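Glycoside Hydrolase (Bacteroides uniformis, PDB 5T99) binds galacto-isofagomine and, as a family 2 glycoside hydrolase, probably cleaves galactosides released from agarose in the human gut. Local coordinates at residues P617-K622 with I705-K710; A712-I717 with I733-E738; G742-E747 with S785-L790; N750-S755 with A806-L811. One frame throughout, in Å; residues are numbered along the deposited sequence.

Interaction 1. Residues P617-K622 with I705-K710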
loop_
_atom_site.group_PDB
_atom_site.type_symbol
_atom_site.label_atom_id
_atom_site.label_comp_id
_atom_site.label_asym_id
_atom_site.label_seq_id
_atom_site.Cartn_x
_atom_site.Cartn_y
_atom_site.Cartn_z
ATOM N N PRO A 617 -21.799 4.524 20.722
ATOM C CA PRO A 617 -22.227 4.671 19.322
ATOM C C PRO A 617 -22.721 6.080 19.008
ATOM O O PRO A 617 -22.358 7.011 19.713
ATOM C CB PRO A 617 -23.361 3.640 19.215
ATOM C CG PRO A 617 -23.941 3.606 20.571
ATOM C CD PRO A 617 -22.782 3.767 21.513
ATOM N N HIS A 618 -23.494 6.232 17.932
ATOM C CA HIS A 618 -24.345 7.417 17.724
ATOM C C HIS A 618 -25.418 7.549 18.825
ATOM O O HIS A 618 -25.583 6.651 19.665
ATOM C CB HIS A 618 -25.001 7.412 16.315
ATOM C CG HIS A 618 -25.962 6.273 16.062
ATOM N ND1 HIS A 618 -25.830 5.426 14.981
ATOM C CD2 HIS A 618 -27.068 5.853 16.727
ATOM C CE1 HIS A 618 -26.808 4.535 14.991
ATOM N NE2 HIS A 618 -27.572 4.770 16.042
ATOM N N TRP A 619 -26.159 8.655 18.793
ATOM C CA TRP A 619 -27.224 8.906 19.765
ATOM C C TRP A 619 -28.617 9.103 19.127
ATOM O O TRP A 619 -29.394 9.938 19.588
ATOM C CB TRP A 619 -26.816 10.100 20.632
ATOM C CG TRP A 619 -27.333 10.055 22.026
ATOM C CD1 TRP A 619 -28.098 11.001 22.641
ATOM C CD2 TRP A 619 -27.121 9.019 22.993
ATOM N NE1 TRP A 619 -28.373 10.627 23.931
ATOM C CE2 TRP A 619 -27.786 9.417 24.181
ATOM C CE3 TRP A 619 -26.431 7.797 22.977
ATOM C CZ2 TRP A 619 -27.784 8.635 25.347
ATOM C CZ3 TRP A 619 -26.427 7.015 24.132
ATOM C CH2 TRP A 619 -27.106 7.437 25.303
ATOM N N ASN A 620 -28.896 8.375 18.041
ATOM C CA ASN A 620 -30.265 8.119 17.562
ATOM C C ASN A 620 -30.772 6.714 17.931
ATOM O O ASN A 620 -30.618 5.765 17.166
ATOM C CB ASN A 620 -30.357 8.300 16.043
ATOM C CG ASN A 620 -30.232 9.745 15.619
ATOM O OD1 ASN A 620 -29.202 10.381 15.837
ATOM N ND2 ASN A 620 -31.276 10.269 14.994
ATOM N N TRP A 621 -31.405 6.608 19.097
ATOM C CA TRP A 621 -31.987 5.355 19.596
ATOM C C TRP A 621 -33.438 5.569 20.070
ATOM O O TRP A 621 -33.970 6.670 19.933
ATOM C CB TRP A 621 -31.113 4.813 20.716
ATOM C CG TRP A 621 -29.721 4.545 20.260
ATOM C CD1 TRP A 621 -28.605 5.276 20.553
ATOM C CD2 TRP A 621 -29.295 3.481 19.402
ATOM N NE1 TRP A 621 -27.506 4.721 19.942
ATOM C CE2 TRP A 621 -27.901 3.618 19.231
ATOM C CE3 TRP A 621 -29.955 2.419 18.769
ATOM C CZ2 TRP A 621 -27.153 2.730 18.448
ATOM C CZ3 TRP A 621 -29.215 1.537 17.994
ATOM C CH2 TRP A 621 -27.828 1.700 17.840
ATOM N N LYS A 622 -34.077 4.511 20.580
ATOM C CA LYS A 622 -35.457 4.573 21.101
ATOM C C LYS A 622 -35.434 4.728 22.625
ATOM O O LYS A 622 -34.580 4.143 23.296
ATOM C CB LYS A 622 -36.240 3.311 20.714
ATOM N N ILE A 705 -21.663 14.238 20.844
ATOM C CA ILE A 705 -22.576 13.732 19.800
ATOM C C ILE A 705 -24.026 14.107 20.121
ATOM O O ILE A 705 -24.415 14.187 21.289
ATOM C CB ILE A 705 -22.458 12.200 19.564
ATOM C CG1 ILE A 705 -22.688 11.401 20.852
ATOM C CG2 ILE A 705 -21.100 11.858 18.958
ATOM C CD1 ILE A 705 -22.825 9.914 20.621
ATOM N N ARG A 706 -24.813 14.317 19.071
ATOM C CA ARG A 706 -26.190 14.772 19.202
ATOM C C ARG A 706 -27.150 13.823 18.498
ATOM O O ARG A 706 -26.836 13.303 17.427
ATOM C CB ARG A 706 -26.324 16.187 18.626
ATOM C CG ARG A 706 -25.588 17.225 19.456
ATOM C CD ARG A 706 -25.773 18.629 18.920
ATOM N NE ARG A 706 -25.070 19.622 19.733
ATOM C CZ ARG A 706 -23.757 19.879 19.689
ATOM N NH1 ARG A 706 -22.938 19.210 18.871
ATOM N NH2 ARG A 706 -23.245 20.818 20.485
ATOM N N THR A 707 -28.311 13.594 19.120
ATOM C CA THR A 707 -29.455 12.984 18.448
ATOM C C THR A 707 -29.780 13.869 17.257
ATOM O O THR A 707 -30.077 15.038 17.440
ATOM C CB THR A 707 -30.704 12.939 19.359
ATOM O OG1 THR A 707 -30.367 12.430 20.658
ATOM C CG2 THR A 707 -31.795 12.078 18.741
ATOM N N ALA A 708 -29.673 13.336 16.043
ATOM C CA ALA A 708 -29.949 14.108 14.828
ATOM C C ALA A 708 -31.394 13.921 14.390
ATOM O O ALA A 708 -31.983 12.883 14.634
ATOM C CB ALA A 708 -29.009 13.694 13.709
ATOM N N GLY A 709 -31.947 14.941 13.736
ATOM C CA GLY A 709 -33.297 14.874 13.160
ATOM C C GLY A 709 -33.313 14.287 11.761
ATOM O O GLY A 709 -32.373 13.594 11.354
ATOM N N LYS A 710 -34.391 14.571 11.032
ATOM C CA LYS A 710 -34.585 14.071 9.668
ATOM C C LYS A 710 -33.513 14.654 8.736
ATOM O O LYS A 710 -33.066 15.785 8.946
ATOM C CB LYS A 710 -35.985 14.436 9.148
#

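Interaction 2. Residues A712-I717 with I733-E738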
loop_
_atom_site.group_PDB
_atom_site.type_symbol
_atom_site.label_atom_id
_atom_site.label_comp_id
_atom_site.label_asym_id
_atom_site.label_seq_id
_atom_site.Cartn_x
_atom_site.Cartn_y
_atom_site.Cartn_z
ATOM N N ALA A 712 -31.942 16.756 6.019
ATOM C CA ALA A 712 -32.336 18.025 5.389
ATOM C C ALA A 712 -31.346 18.575 4.354
ATOM O O ALA A 712 -31.772 19.233 3.403
ATOM C CB ALA A 712 -32.580 19.071 6.466
ATOM N N GLN A 713 -30.044 18.325 4.529
ATOM C CA GLN A 713 -29.008 18.966 3.699
ATOM C C GLN A 713 -27.752 18.122 3.469
ATOM O O GLN A 713 -27.425 17.216 4.247
ATOM C CB GLN A 713 -28.603 20.297 4.336
ATOM C CG GLN A 713 -28.231 20.185 5.812
ATOM C CD GLN A 713 -27.798 21.506 6.427
ATOM O OE1 GLN A 713 -27.438 22.445 5.721
ATOM N NE2 GLN A 713 -27.832 21.580 7.753
ATOM N N ILE A 714 -27.045 18.462 2.396
ATOM C CA ILE A 714 -25.777 17.831 2.039
ATOM C C ILE A 714 -24.640 18.811 2.349
ATOM O O ILE A 714 -24.738 19.990 2.001
ATOM C CB ILE A 714 -25.725 17.454 0.537
ATOM C CG1 ILE A 714 -26.995 16.687 0.106
ATOM C CG2 ILE A 714 -24.455 16.644 0.234
ATOM C CD1 ILE A 714 -27.154 16.544 -1.393
ATOM N N LYS A 715 -23.584 18.329 3.011
ATOM C CA LYS A 715 -22.353 19.108 3.190
ATOM C C LYS A 715 -21.233 18.395 2.446
ATOM O O LYS A 715 -21.175 17.165 2.450
ATOM C CB LYS A 715 -22.011 19.281 4.673
ATOM C CG LYS A 715 -21.283 20.592 4.983
ATOM C CD LYS A 715 -20.592 20.572 6.354
ATOM C CE LYS A 715 -19.738 21.819 6.619
ATOM N NZ LYS A 715 -20.472 22.912 7.330
ATOM N N LEU A 716 -20.368 19.169 1.787
ATOM C CA LEU A 716 -19.228 18.632 1.027
ATOM C C LEU A 716 -17.927 19.098 1.662
ATOM O O LEU A 716 -17.751 20.294 1.875
ATOM C CB LEU A 716 -19.268 19.092 -0.435
ATOM C CG LEU A 716 -20.490 18.686 -1.250
ATOM C CD1 LEU A 716 -20.462 19.364 -2.612
ATOM C CD2 LEU A 716 -20.590 17.178 -1.420
ATOM N N ILE A 717 -17.025 18.160 1.951
ATOM C CA ILE A 717 -15.721 18.485 2.565
ATOM C C ILE A 717 -14.561 17.875 1.752
ATOM O O ILE A 717 -14.216 16.703 1.934
ATOM C CB ILE A 717 -15.654 18.050 4.047
ATOM C CG1 ILE A 717 -16.919 18.513 4.783
ATOM C CG2 ILE A 717 -14.398 18.614 4.717
ATOM C CD1 ILE A 717 -16.889 18.276 6.276
ATOM N N ILE A 733 -13.630 14.189 -1.675
ATOM C CA ILE A 733 -14.655 15.038 -1.068
ATOM C C ILE A 733 -15.622 14.192 -0.247
ATOM O O ILE A 733 -16.437 13.460 -0.801
ATOM C CB ILE A 733 -15.392 15.871 -2.148
ATOM C CG1 ILE A 733 -14.394 16.767 -2.895
ATOM C CG2 ILE A 733 -16.494 16.719 -1.520
ATOM C CD1 ILE A 733 -14.873 17.255 -4.252
ATOM N N THR A 734 -15.500 14.276 1.075
ATOM C CA THR A 734 -16.439 13.628 1.982
ATOM C C THR A 734 -17.827 14.227 1.786
ATOM O O THR A 734 -17.966 15.446 1.654
ATOM C CB THR A 734 -16.034 13.807 3.464
ATOM O OG1 THR A 734 -14.729 13.255 3.680
ATOM C CG2 THR A 734 -17.039 13.112 4.399
ATOM N N VAL A 735 -18.842 13.365 1.778
ATOM C CA VAL A 735 -20.223 13.764 1.557
ATOM C C VAL A 735 -21.020 13.370 2.784
ATOM O O VAL A 735 -21.146 12.193 3.077
ATOM C CB VAL A 735 -20.826 13.078 0.311
ATOM C CG1 VAL A 735 -22.259 13.569 0.072
ATOM C CG2 VAL A 735 -19.944 13.309 -0.919
ATOM N N ARG A 736 -21.552 14.369 3.490
ATOM C CA ARG A 736 -22.301 14.172 4.731
ATOM C C ARG A 736 -23.789 14.419 4.499
ATOM O O ARG A 736 -24.155 15.338 3.762
ATOM C CB ARG A 736 -21.792 15.134 5.807
ATOM C CG ARG A 736 -20.429 14.767 6.368
ATOM C CD ARG A 736 -19.839 15.926 7.147
ATOM N NE ARG A 736 -20.690 16.377 8.251
ATOM C CZ ARG A 736 -20.772 15.800 9.454
ATOM N NH1 ARG A 736 -20.072 14.702 9.743
ATOM N NH2 ARG A 736 -21.573 16.327 10.386
ATOM N N ILE A 737 -24.631 13.594 5.123
ATOM C CA ILE A 737 -26.069 13.826 5.148
ATOM C C ILE A 737 -26.370 14.399 6.524
ATOM O O ILE A 737 -26.233 13.702 7.537
ATOM C CB ILE A 737 -26.895 12.540 4.895
ATOM C CG1 ILE A 737 -26.475 11.848 3.590
ATOM C CG2 ILE A 737 -28.384 12.853 4.852
ATOM C CD1 ILE A 737 -26.632 12.691 2.332
ATOM N N GLU A 738 -26.762 15.674 6.548
ATOM C CA GLU A 738 -27.009 16.404 7.800
ATOM C C GLU A 738 -28.490 16.765 8.000
ATOM O O GLU A 738 -29.251 16.904 7.037
ATOM C CB GLU A 738 -26.145 17.673 7.849
ATOM C CG GLU A 738 -24.689 17.409 8.208
ATOM C CD GLU A 738 -23.773 18.624 8.056
ATOM O OE1 GLU A 738 -24.242 19.720 7.662
ATOM O OE2 GLU A 738 -22.560 18.475 8.338
HETATM O O HOH W 1 -23.246 22.244 7.515
HETATM O O HOH W 2 -12.541 14.053 2.496
#

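Interaction 3. Residues G742-E747 with S785-L790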
loop_
_atom_site.group_PDB
_atom_site.type_symbol
_atom_site.label_atom_id
_atom_site.label_comp_id
_atom_site.label_asym_id
_atom_site.label_seq_id
_atom_site.Cartn_x
_atom_site.Cartn_y
_atom_site.Cartn_z
ATOM N N GLY A 742 -27.265 20.858 11.108
ATOM C CA GLY A 742 -25.917 20.454 10.707
ATOM C C GLY A 742 -25.338 19.225 11.399
ATOM O O GLY A 742 -24.173 18.898 11.179
ATOM N N ASN A 743 -26.132 18.536 12.220
ATOM C CA ASN A 743 -25.711 17.271 12.830
ATOM C C ASN A 743 -25.798 16.174 11.784
ATOM O O ASN A 743 -26.743 16.157 10.979
ATOM C CB ASN A 743 -26.610 16.878 14.001
ATOM C CG ASN A 743 -26.735 17.977 15.033
ATOM O OD1 ASN A 743 -25.747 18.366 15.648
ATOM N ND2 ASN A 743 -27.951 18.499 15.214
ATOM N N LEU A 744 -24.831 15.254 11.811
ATOM C CA LEU A 744 -24.822 14.118 10.892
ATOM C C LEU A 744 -25.973 13.180 11.212
ATOM O O LEU A 744 -26.212 12.877 12.384
ATOM C CB LEU A 744 -23.507 13.337 10.998
ATOM C CG LEU A 744 -23.259 12.235 9.955
ATOM C CD1 LEU A 744 -22.848 12.828 8.619
ATOM C CD2 LEU A 744 -22.193 11.267 10.455
ATOM N N CYS A 745 -26.661 12.718 10.169
ATOM C CA CYS A 745 -27.712 11.711 10.319
ATOM C C CYS A 745 -27.044 10.328 10.329
ATOM O O CYS A 745 -26.660 9.818 9.269
ATOM C CB CYS A 745 -28.738 11.843 9.193
ATOM S SG CYS A 745 -29.514 13.484 9.124
ATOM N N PRO A 746 -26.879 9.721 11.526
ATOM C CA PRO A 746 -25.976 8.563 11.623
ATOM C C PRO A 746 -26.329 7.309 10.804
ATOM O O PRO A 746 -25.444 6.471 10.593
ATOM C CB PRO A 746 -25.984 8.234 13.124
ATOM C CG PRO A 746 -27.269 8.782 13.633
ATOM C CD PRO A 746 -27.511 10.022 12.825
ATOM N N GLU A 747 -27.580 7.166 10.362
ATOM C CA GLU A 747 -27.997 5.971 9.618
ATOM C C GLU A 747 -28.482 6.281 8.195
ATOM O O GLU A 747 -29.012 5.406 7.510
ATOM C CB GLU A 747 -29.056 5.211 10.429
ATOM C CG GLU A 747 -28.525 4.721 11.775
ATOM C CD GLU A 747 -29.537 3.929 12.592
ATOM O OE1 GLU A 747 -30.737 4.285 12.568
ATOM O OE2 GLU A 747 -29.125 2.952 13.271
ATOM N N SER A 785 -24.198 4.863 6.586
ATOM C CA SER A 785 -24.023 5.400 7.933
ATOM C C SER A 785 -23.705 6.905 7.963
ATOM O O SER A 785 -22.787 7.350 8.659
ATOM C CB SER A 785 -22.971 4.582 8.690
ATOM O OG SER A 785 -23.403 3.241 8.844
ATOM N N GLY A 786 -24.479 7.666 7.185
ATOM C CA GLY A 786 -24.399 9.121 7.135
ATOM C C GLY A 786 -23.531 9.719 6.040
ATOM O O GLY A 786 -23.649 10.919 5.754
ATOM N N MET A 787 -22.670 8.912 5.416
ATOM C CA MET A 787 -21.629 9.458 4.553
ATOM C C MET A 787 -21.374 8.648 3.301
ATOM O O MET A 787 -21.655 7.448 3.225
ATOM C CB MET A 787 -20.309 9.597 5.326
ATOM C CG MET A 787 -20.247 10.807 6.254
ATOM S SD MET A 787 -18.657 11.024 7.093
ATOM C CE MET A 787 -18.843 9.945 8.515
ATOM N N CYS A 788 -20.838 9.344 2.313
ATOM C CA CYS A 788 -20.258 8.718 1.150
ATOM C C CYS A 788 -19.100 9.617 0.677
ATOM O O CYS A 788 -18.727 10.568 1.375
ATOM C CB CYS A 788 -21.334 8.441 0.088
ATOM S SG CYS A 788 -22.102 9.875 -0.681
ATOM N N MET A 789 -18.499 9.295 -0.461
ATOM C CA MET A 789 -17.225 9.902 -0.836
ATOM C C MET A 789 -17.174 10.085 -2.332
ATOM O O MET A 789 -17.300 9.112 -3.073
ATOM C CB MET A 789 -16.073 9.001 -0.377
ATOM C CG MET A 789 -14.667 9.495 -0.722
ATOM S SD MET A 789 -14.151 10.937 0.220
ATOM C CE MET A 789 -14.094 10.243 1.878
ATOM N N LEU A 790 -16.974 11.332 -2.752
ATOM C CA LEU A 790 -16.842 11.685 -4.154
ATOM C C LEU A 790 -15.365 11.883 -4.454
ATOM O O LEU A 790 -14.657 12.520 -3.679
ATOM C CB LEU A 790 -17.606 12.991 -4.441
ATOM C CG LEU A 790 -17.429 13.577 -5.846
ATOM C CD1 LEU A 790 -18.043 12.650 -6.877
ATOM C CD2 LEU A 790 -18.034 14.965 -5.949
#

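Interaction 4. Residues N750-S755 with A806-L811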
loop_
_atom_site.group_PDB
_atom_site.type_symbol
_atom_site.label_atom_id
_atom_site.label_comp_id
_atom_site.label_asym_id
_atom_site.label_seq_id
_atom_site.Cartn_x
_atom_site.Cartn_y
_atom_site.Cartn_z
ATOM N N ASN A 750 -29.294 8.129 1.841
ATOM C CA ASN A 750 -29.832 8.902 0.742
ATOM C C ASN A 750 -28.944 8.785 -0.491
ATOM O O ASN A 750 -27.721 8.919 -0.402
ATOM C CB ASN A 750 -29.927 10.380 1.122
ATOM C CG ASN A 750 -30.846 10.626 2.300
ATOM O OD1 ASN A 750 -30.522 10.284 3.436
ATOM N ND2 ASN A 750 -31.992 11.238 2.035
ATOM N N LEU A 751 -29.577 8.546 -1.636
ATOM C CA LEU A 751 -28.910 8.600 -2.925
ATOM C C LEU A 751 -28.502 10.030 -3.264
ATOM O O LEU A 751 -29.356 10.918 -3.363
ATOM C CB LEU A 751 -29.837 8.081 -4.024
ATOM C CG LEU A 751 -29.262 8.043 -5.443
ATOM C CD1 LEU A 751 -28.050 7.125 -5.511
ATOM C CD2 LEU A 751 -30.341 7.593 -6.410
ATOM N N VAL A 752 -27.203 10.239 -3.464
ATOM C CA VAL A 752 -26.667 11.541 -3.844
ATOM C C VAL A 752 -26.166 11.477 -5.285
ATOM O O VAL A 752 -25.560 10.497 -5.687
ATOM C CB VAL A 752 -25.543 11.963 -2.879
ATOM C CG1 VAL A 752 -25.007 13.350 -3.225
ATOM C CG2 VAL A 752 -26.051 11.909 -1.438
ATOM N N GLU A 753 -26.449 12.517 -6.060
ATOM C CA GLU A 753 -26.023 12.603 -7.460
ATOM C C GLU A 753 -24.991 13.708 -7.584
ATOM O O GLU A 753 -25.043 14.694 -6.851
ATOM C CB GLU A 753 -27.214 12.866 -8.391
ATOM C CG GLU A 753 -28.393 11.919 -8.143
ATOM C CD GLU A 753 -29.112 11.438 -9.392
ATOM O OE1 GLU A 753 -30.188 10.817 -9.236
ATOM O OE2 GLU A 753 -28.618 11.646 -10.514
ATOM N N PHE A 754 -24.047 13.536 -8.501
ATOM C CA PHE A 754 -22.904 14.431 -8.568
ATOM C C PHE A 754 -22.691 14.946 -9.975
ATOM O O PHE A 754 -22.838 14.223 -10.964
ATOM C CB PHE A 754 -21.640 13.733 -8.071
ATOM C CG PHE A 754 -21.754 13.184 -6.671
ATOM C CD1 PHE A 754 -21.596 14.015 -5.570
ATOM C CD2 PHE A 754 -22.008 11.834 -6.459
ATOM C CE1 PHE A 754 -21.681 13.515 -4.286
ATOM C CE2 PHE A 754 -22.104 11.329 -5.174
ATOM C CZ PHE A 754 -21.944 12.174 -4.088
ATOM N N SER A 755 -22.334 16.213 -10.043
ATOM C CA SER A 755 -22.056 16.877 -11.294
ATOM C C SER A 755 -20.739 17.628 -11.076
ATOM O O SER A 755 -20.545 18.267 -10.031
ATOM C CB SER A 755 -23.238 17.798 -11.652
ATOM O OG SER A 755 -22.898 18.781 -12.611
ATOM N N ALA A 806 -23.603 18.635 -5.694
ATOM C CA ALA A 806 -24.157 17.404 -5.128
ATOM C C ALA A 806 -25.616 17.630 -4.763
ATOM O O ALA A 806 -25.932 18.533 -3.981
ATOM C CB ALA A 806 -23.368 16.965 -3.903
ATOM N N THR A 807 -26.489 16.803 -5.339
ATOM C CA THR A 807 -27.935 16.895 -5.176
ATOM C C THR A 807 -28.464 15.569 -4.672
ATOM O O THR A 807 -27.820 14.531 -4.831
ATOM C CB THR A 807 -28.635 17.209 -6.513
ATOM O OG1 THR A 807 -28.438 16.133 -7.433
ATOM C CG2 THR A 807 -28.083 18.481 -7.130
ATOM N N SER A 808 -29.648 15.617 -4.076
ATOM C CA SER A 808 -30.317 14.439 -3.528
ATOM C C SER A 808 -31.793 14.798 -3.327
ATOM O O SER A 808 -32.100 15.882 -2.835
ATOM C CB SER A 808 -29.659 14.027 -2.203
ATOM O OG SER A 808 -30.181 12.806 -1.698
ATOM N N LYS A 809 -32.695 13.905 -3.721
ATOM C CA LYS A 809 -34.134 14.181 -3.649
ATOM C C LYS A 809 -34.586 14.584 -2.236
ATOM O O LYS A 809 -34.450 13.819 -1.280
ATOM C CB LYS A 809 -34.951 12.995 -4.188
ATOM C CG LYS A 809 -34.947 12.946 -5.715
ATOM C CD LYS A 809 -35.342 11.585 -6.281
ATOM C CE LYS A 809 -35.255 11.579 -7.807
ATOM N NZ LYS A 809 -35.138 10.203 -8.374
ATOM N N GLY A 810 -35.083 15.818 -2.127
ATOM C CA GLY A 810 -35.608 16.361 -0.867
ATOM C C GLY A 810 -34.617 17.021 0.085
ATOM O O GLY A 810 -35.019 17.407 1.174
ATOM N N LEU A 811 -33.339 17.142 -0.306
ATOM C CA LEU A 811 -32.296 17.763 0.544
ATOM C C LEU A 811 -31.756 19.031 -0.083
ATOM O O LEU A 811 -31.851 19.213 -1.297
ATOM C CB LEU A 811 -31.120 16.802 0.789
ATOM C CG LEU A 811 -31.439 15.389 1.294
ATOM C CD1 LEU A 811 -30.141 14.635 1.547
ATOM C CD2 LEU A 811 -32.303 15.399 2.550
HETATM O O HOH W 3 -31.690 11.513 -5.341
#

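Interaction 1. Residues P617-K622 with I705-K710
W619 and N620, in the loop that follows strand 613-616, pack against the end of strand 699-706, an outermost strand of a four-stranded antiparallel sheet, and hydrogen-bond to the residues just beyond it. The polar core is the amide of N620. With CG beside its own backbone N (chi1 -70°), the side chain reaches A708 and meets both of that residue's backbone groups. A708 N donates to N620 OD1 at 3.0 Å, almost straight (169°), while N620 ND2 gives a proton to A708 O at 2.7 Å. Two bonds of opposite sense fix which end of the amide faces which group, so asparagine is apt here. A leucine here, similar in shape but without the polar ends, would probably leave A708 N and O without these mates and the chain at A708 freer to move. T707 OG1 lies 2.9 Å from W619 O and also takes a bond from G686 N. On the apolar side, I705 lays CD1 beside the loop, 4.0 Å from W619 CB and nearer still to P617 O. The W619 indole is buried, its NE1 bonded to E684 O and its ring edge-to-face with F683, which suits a large aromatic with one polar atom to satisfy. The arrangement is that of a loop closing over the end of a sheet-edge strand, the amide bridging the N-H and C=O of one backbone residue in a cyclic two-bond pairing.

Interaction 2. Residues A712-I717 with I733-E738
E738 sets CG beside its backbone N (chi1 -78°) and stays extended beyond it, which carries the carboxylate across to the K715 chain on the neighbouring strand; K715 CD lies 3.5 Å from E738 OE2 as the two side chains cross. K715 NZ reaches E738 OE1 through one water. R736, bent at its third torsion (chi3 58°), grips E738 OE2 side-on with two nitrogens, NE at 2.8 Å and NH2 at 3.1 Å, the oxygen lying in the guanidinium plane and approached on its anti side. Were this glutamate an alanine, R736 would probably lose its counter-charge and K715 its water-mediated partner. Q713 CG lies 3.8 Å from E738 CB, and its amide turns on to D739 O. The backbones form an antiparallel ladder in an immunoglobulin-like β-sandwich, broken at its start by a classic bulge: A712 N and Q713 N both donate to E738 O. The other face carries I714, L716, V735 and I737, branched aliphatic residues suited to a buried interior. I714 CG2 and V735 CG1 lie side by side at 3.8 Å, and I733 CG2 touches L716 CB at the same distance. L716 also touches A814 and T816 of the opposing sheet.

Interaction 3. Residues G742-E747 with S785-L790
L744 and M787 supply the apolar part of a contact that joins the loop after strand 730-738 to the start of strand 787-793. Their side chains cross at about a right angle. L744 has CG anti to the backbone N (chi1 -171°), which places both methyls against M787: CD1 lies 4.1 Å from M787 CG, and CD2 is equally far from M787 CE. M787 bends at its last torsion (chi3 -85°) to bring that methyl over. A flexible, unbranched thioether suits this partly exposed spot, where it can follow the shape of the leucine.

The second kind of contact is between backbones, and no hydrogen bond crosses the two segments. P746 O faces S785, with a CA-H...O contact to S785 CA at 3.2 Å, and C745 O lies equally close to G786 CA. G786 has a positive phi (95°), and any CB there would run into C745 O and crowd L744 CG, so only a residue without a side chain fits comfortably.

Both segments are tied instead to the end of strand 730-738: C745 and G786 each bond to I737 through their backbones, G786 also to A748. The loop packs at the end of the immunoglobulin-like sandwich where central strand 730-738 ends and its antiparallel neighbour 787-793 begins.

A third set reaches outward. The OG of S785 bonds to R502 O, in the loop between strand 490-495 and helix 534-543; serine offers a small hydroxyl that can reach that carbonyl from a left-handed backbone. P746 meets H618 and N620, and E747 also touches H618.

Interaction 4. Residues N750-S755 with A806-L811
F754 turns its ring obliquely to A806, whose CB is 3.8 Å from CD1 and nearly as close to CE1; the small methyl of alanine suits this close approach. C788, L790 and V735 of the facing sheet also touch this phenylalanine, placing it in the interior of the sandwich. A second flat group, the amide of N750, is crossed obliquely by L811, with CD1 3.9 Å from ND2. V752 continues the apolar side, its CG1 4.0 Å from A806 CB. The backbones pair antiparallel here as neighbouring strands 751-758 and 800-807 of the second sheet of the immunoglobulin-like β-sandwich: E753 N gives its proton to T807 O at 2.7 Å (174°), and T807 N returns one to E753 O. On the outward face E753 CB lies 3.6 Å from T807 OG1. Next to this pair a side chain adds a bond. S808 holds OG anti to the backbone N (chi1 -174°) and donates to L751 O at 2.6 Å, from well above the carbonyl plane. Water 3 gives L751 O a second proton and accepts from K809 N. A type II turn from S808 to L811 follows, closed by L811 N to S808 O, with G810 at the positive phi (87°) that glycine readily adopts.

How the interactions relate
Interactions 2, 3 and 4 belong to one C-terminal β-sandwich, while interaction 1 joins it to the preceding β domain. Strand 730-738 of interaction 2 borders strand 787-793 of interaction 3, probably bonding through I733 N to L790 O, and the centres of these two contacts are about 7 Å apart. Interaction 4 forms in the opposite sheet, about 10 Å between centres from interaction 2, where I737 touches N750 and I714 touches S808. Interaction 1 reaches the sandwich through interaction 3, about 12 Å away between centres: A708 CB meets L744 O and R706 CD meets N743 OD1. None of the residues lining the galacto-isofagomine pocket takes part in these contacts.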